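Local coordinates for protein alpha,alpha-trehalose-phosphate synthase (UDP-forming) (PDB 5HXA) that belongs to glycosyltransferase family 20 and has the two-domain GT-B architecture of that clan, built from two Rossmann-like halves, at residues A[268-273]-A[303-308]; A[394-399]-A[409-414]. All coordinates share one frame; numbering follows the deposited sequence. Where two conformers were deposited one is given.

Contact 1 of 2, residues A[268-273]-A[303-308]; sequences MSVDRL and VQIAPP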
# COMPACT_ATOMS: atom_id res chain seq x y z
N MET A 268 5.28 -23.17 16.54
CA MET A 268 6.51 -22.41 16.63
C MET A 268 6.48 -21.26 15.63
O MET A 268 6.19 -21.47 14.44
CB MET A 268 7.72 -23.31 16.39
CG MET A 268 9.03 -22.58 16.31
SD MET A 268 9.47 -21.93 17.93
CE MET A 268 9.83 -23.45 18.80
N SER A 269 6.82 -20.06 16.10
CA SER A 269 6.82 -18.85 15.29
C SER A 269 8.10 -18.10 15.61
O SER A 269 8.38 -17.83 16.79
CB SER A 269 5.56 -18.03 15.59
OG SER A 269 5.58 -16.77 14.96
N VAL A 270 8.91 -17.81 14.60
CA VAL A 270 10.20 -17.15 14.80
C VAL A 270 10.30 -16.01 13.78
O VAL A 270 10.21 -16.25 12.58
CB VAL A 270 11.38 -18.13 14.63
CG1 VAL A 270 12.72 -17.41 14.85
CG2 VAL A 270 11.25 -19.33 15.56
N ASP A 271 10.47 -14.78 14.26
CA ASP A 271 10.72 -13.71 13.32
C ASP A 271 11.26 -12.50 14.05
O ASP A 271 11.11 -12.32 15.26
CB ASP A 271 9.47 -13.35 12.49
CG ASP A 271 9.61 -13.74 11.00
OD1 ASP A 271 10.69 -13.51 10.41
OD2 ASP A 271 8.65 -14.29 10.41
N ARG A 272 11.98 -11.70 13.27
CA ARG A 272 12.43 -10.42 13.78
C ARG A 272 11.21 -9.58 14.12
O ARG A 272 10.12 -9.78 13.57
CB ARG A 272 13.30 -9.72 12.73
CG ARG A 272 14.49 -8.97 13.30
CD ARG A 272 15.34 -8.44 12.16
NE ARG A 272 14.53 -8.26 10.96
CZ ARG A 272 13.98 -7.10 10.59
NH1 ARG A 272 14.17 -6.01 11.32
NH2 ARG A 272 13.25 -7.05 9.49
N LEU A 273 11.37 -8.66 15.06
CA LEU A 273 10.23 -7.91 15.58
C LEU A 273 10.01 -6.69 14.68
O LEU A 273 10.44 -5.58 14.99
CB LEU A 273 10.45 -7.52 17.03
CG LEU A 273 9.25 -7.86 17.92
CD1 LEU A 273 9.57 -7.60 19.39
CD2 LEU A 273 8.05 -7.06 17.47
N VAL A 303 4.83 -20.82 20.88
CA VAL A 303 6.10 -20.20 21.22
C VAL A 303 6.41 -19.17 20.14
O VAL A 303 6.42 -19.50 18.94
CB VAL A 303 7.23 -21.24 21.35
CG1 VAL A 303 8.58 -20.54 21.43
CG2 VAL A 303 7.02 -22.09 22.61
N GLN A 304 6.63 -17.93 20.55
CA GLN A 304 7.07 -16.86 19.65
C GLN A 304 8.46 -16.45 20.08
O GLN A 304 8.64 -15.89 21.17
CB GLN A 304 6.14 -15.65 19.69
CG GLN A 304 6.71 -14.46 18.89
CD GLN A 304 6.61 -14.71 17.39
OE1 GLN A 304 5.53 -14.97 16.87
NE2 GLN A 304 7.75 -14.66 16.69
N ILE A 305 9.44 -16.70 19.22
CA ILE A 305 10.79 -16.20 19.40
C ILE A 305 10.92 -14.95 18.53
O ILE A 305 10.67 -15.00 17.32
CB ILE A 305 11.83 -17.26 19.01
CG1 ILE A 305 11.72 -18.44 19.99
CG2 ILE A 305 13.23 -16.66 19.02
CD1 ILE A 305 12.40 -19.70 19.50
N ALA A 306 11.29 -13.83 19.15
CA ALA A 306 11.37 -12.55 18.44
C ALA A 306 12.66 -11.87 18.87
O ALA A 306 12.68 -11.11 19.85
CB ALA A 306 10.15 -11.67 18.70
N PRO A 307 13.75 -12.11 18.16
CA PRO A 307 15.06 -11.60 18.59
C PRO A 307 15.06 -10.09 18.66
O PRO A 307 14.27 -9.42 17.98
CB PRO A 307 16.01 -12.11 17.49
CG PRO A 307 15.31 -13.28 16.90
CD PRO A 307 13.85 -12.95 16.96
N PRO A 308 15.93 -9.51 19.50
CA PRO A 308 16.04 -8.04 19.55
C PRO A 308 16.43 -7.48 18.20
O PRO A 308 17.47 -7.82 17.64
CB PRO A 308 17.14 -7.82 20.60
CG PRO A 308 17.21 -9.09 21.39
CD PRO A 308 16.85 -10.18 20.42
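Met268 and Val303 lie side by side on two adjacent parallel strands, with SD of Met268 3.9 Å from CG1 of Val303. Bends at chi2 and chi3, both near 70°, bring SD close to the neighbouring strand, where it also meets Ile305 CD1. The backbone of Ser269 bonds to the residues before and after Gln304: N donates to O of Val303, and O accepts from N of Ile305. On the sheet face it shares with Gln304, Ser269 OG donates to Gln304 OE1 over 2.6 Å, tilted 34° from the carbonyl plane. Val270 sets CG2 against CB of Ile305, 4.1 Å away. Asp271 N reaches Ile305 O almost end-on, while Gln304 NE2 approaches the same oxygen from above the carbonyl plane (3.0 Å), so two donors grip it. Past the strands, Ala306 CA makes a CA-H...O contact with Asp271 O at 3.2 Å. Leu273 CG rests on Ala306 CB. Arg282, from helix 279-292, binds Ser269 OG and, in the conformer described, Asp271 OD2, while Lys277 pairs with OD1. The pair forms the two strands of a beta-alpha-beta unit, connected by that helix; helix 351-359 packs on the Met268 and Val270 face.

Contact 2 of 2, residues A[394-399]-A[409-414]; sequences LSQFAG and VVNPFD. With EDO (1,2-ethanediol), chain D.
Leu394 and Val410 are joined by a backbone bond, Val410 N to Leu394 O (2.8 Å), and Gln396 N returns one to Val410 O, the two bonds by which Val410 straddles Ser395 in the last parallel bridge. Two side-chain oxygens then shape the turns that follow. Ser395 OG, which also bonds to Pro368 O, accepts from Phe397 N at 2.8 Å in an ST turn, while Asn411 OD1 accepts from Phe413 N at 2.9 Å in an Asx turn. Beyond the strand ends the contact is aromatic: the edge of Phe413 is directed at the face of Phe397 in an offset edge-to-face pair, ring planes at 85° and centroids 5.9 Å apart. At the Phe397 edge, CD2 meets Pro412 CD (3.6 Å) and CE2 approaches Asn411 OD1. Gln396, its CG between the backbone N and the carbonyl carbon (chi1 52°), lays its amide obliquely across Asn411, Gln396 NE2 3.3 Å from Asn411 CB. The O1 hydroxyl of a 1,2-ethanediol, probably from the crystallisation liquor, donates a hydrogen bond to Gln396 O. Arg173 of the second subunit packs on Phe397 and Asn411. The chemistry thus changes from backbone pairing to turns fixed by their own side chains, whose surfaces contribute to the subunit interface.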
# COMPACT_ATOMS: atom_id res chain seq x y z
N LEU A 394 1.54 -20.87 6.08
CA LEU A 394 2.35 -19.90 5.35
C LEU A 394 1.49 -18.79 4.76
O LEU A 394 0.46 -19.05 4.14
CB LEU A 394 3.13 -20.61 4.22
CG LEU A 394 4.06 -19.74 3.38
CD1 LEU A 394 5.26 -19.26 4.21
CD2 LEU A 394 4.53 -20.57 2.20
N SER A 395 1.97 -17.55 4.91
CA SER A 395 1.30 -16.39 4.32
C SER A 395 1.43 -16.38 2.81
O SER A 395 2.49 -16.68 2.26
CB SER A 395 1.91 -15.10 4.87
OG SER A 395 1.49 -14.00 4.10
N GLN A 396 0.37 -15.96 2.12
CA GLN A 396 0.52 -15.80 0.68
C GLN A 396 1.37 -14.59 0.31
O GLN A 396 1.64 -14.39 -0.87
CB GLN A 396 -0.86 -15.71 0.01
CG GLN A 396 -1.81 -14.70 0.57
CD GLN A 396 -3.26 -14.98 0.16
OE1 GLN A 396 -3.63 -16.11 -0.13
NE2 GLN A 396 -4.07 -13.95 0.14
N PHE A 397 1.80 -13.78 1.28
CA PHE A 397 2.62 -12.61 0.99
C PHE A 397 4.08 -12.80 1.40
O PHE A 397 4.83 -11.81 1.45
CB PHE A 397 2.04 -11.38 1.68
CG PHE A 397 0.61 -11.06 1.26
CD1 PHE A 397 0.36 -10.34 0.10
CD2 PHE A 397 -0.46 -11.47 2.03
CE1 PHE A 397 -0.94 -10.04 -0.28
CE2 PHE A 397 -1.77 -11.18 1.65
CZ PHE A 397 -2.00 -10.46 0.49
N ALA A 398 4.50 -14.03 1.69
CA ALA A 398 5.86 -14.30 2.16
C ALA A 398 6.85 -14.57 1.03
O ALA A 398 8.03 -14.81 1.30
CB ALA A 398 5.86 -15.50 3.12
N GLY A 399 6.41 -14.55 -0.22
CA GLY A 399 7.32 -14.77 -1.33
C GLY A 399 7.60 -16.24 -1.56
O GLY A 399 7.86 -16.65 -2.69
N VAL A 409 -1.53 -22.52 2.84
CA VAL A 409 -1.31 -21.12 2.49
C VAL A 409 -2.53 -20.32 2.91
O VAL A 409 -3.67 -20.72 2.65
CB VAL A 409 -1.03 -20.98 0.98
CG1 VAL A 409 -0.88 -19.51 0.59
CG2 VAL A 409 0.24 -21.75 0.62
N VAL A 410 -2.29 -19.18 3.56
CA VAL A 410 -3.36 -18.36 4.12
C VAL A 410 -3.13 -16.88 3.83
O VAL A 410 -2.01 -16.43 3.58
CB VAL A 410 -3.52 -18.57 5.65
CG1 VAL A 410 -3.91 -20.02 5.96
CG2 VAL A 410 -2.23 -18.16 6.40
N ASN A 411 -4.23 -16.14 3.85
CA ASN A 411 -4.20 -14.68 3.80
C ASN A 411 -4.11 -14.18 5.23
O ASN A 411 -5.07 -14.37 6.00
CB ASN A 411 -5.45 -14.16 3.12
CG ASN A 411 -5.43 -12.65 2.92
OD1 ASN A 411 -4.74 -11.92 3.64
ND2 ASN A 411 -6.19 -12.19 1.95
N PRO A 412 -3.00 -13.57 5.66
CA PRO A 412 -2.88 -13.19 7.08
C PRO A 412 -3.84 -12.08 7.47
O PRO A 412 -4.01 -11.84 8.68
CB PRO A 412 -1.41 -12.74 7.20
CG PRO A 412 -1.08 -12.21 5.83
CD PRO A 412 -1.83 -13.15 4.87
N PHE A 413 -4.47 -11.40 6.52
CA PHE A 413 -5.51 -10.43 6.85
C PHE A 413 -6.85 -11.10 7.19
O PHE A 413 -7.82 -10.39 7.45
CB PHE A 413 -5.71 -9.44 5.70
CG PHE A 413 -4.50 -8.58 5.44
CD1 PHE A 413 -3.46 -9.04 4.64
CD2 PHE A 413 -4.39 -7.33 6.02
CE1 PHE A 413 -2.33 -8.25 4.42
CE2 PHE A 413 -3.27 -6.54 5.80
CZ PHE A 413 -2.24 -7.01 5.00
N ASP A 414 -6.91 -12.43 7.16
CA ASP A 414 -8.11 -13.21 7.44
C ASP A 414 -7.83 -14.01 8.71
O ASP A 414 -7.31 -15.13 8.64
CB ASP A 414 -8.47 -14.12 6.23
CG ASP A 414 -9.84 -14.77 6.37
OD1 ASP A 414 -10.38 -14.82 7.49
OD2 ASP A 414 -10.37 -15.23 5.34
C1 EDO D . 1.07 -16.76 -3.40
O1 EDO D . 2.33 -16.47 -2.76
C2 EDO D . 0.24 -17.71 -2.55
O2 EDO D . -0.21 -18.86 -3.29

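Both contacts belong to one six-stranded parallel sheet, the core of the Rossmann-like domain in the later part of the chain. Contact 1 pairs strands 265-270 and 300-305; contact 2 pairs 391-395 with 408-410, one of the two edge strands of the sheet within this chain. Strand 363-366 lies between the two pairs. They come in series along the chain, with centres about 17 Å apart and nearest atoms about 8 Å apart, without touching. A connection appears through Asn374, whose side chain bonds weakly to Asp271 in the conformer described and whose backbone pairs with Ala398. In both, parallel strands pass into loops at their C-terminal ends, the side where Rossmann-like folds generally place their ligand sites.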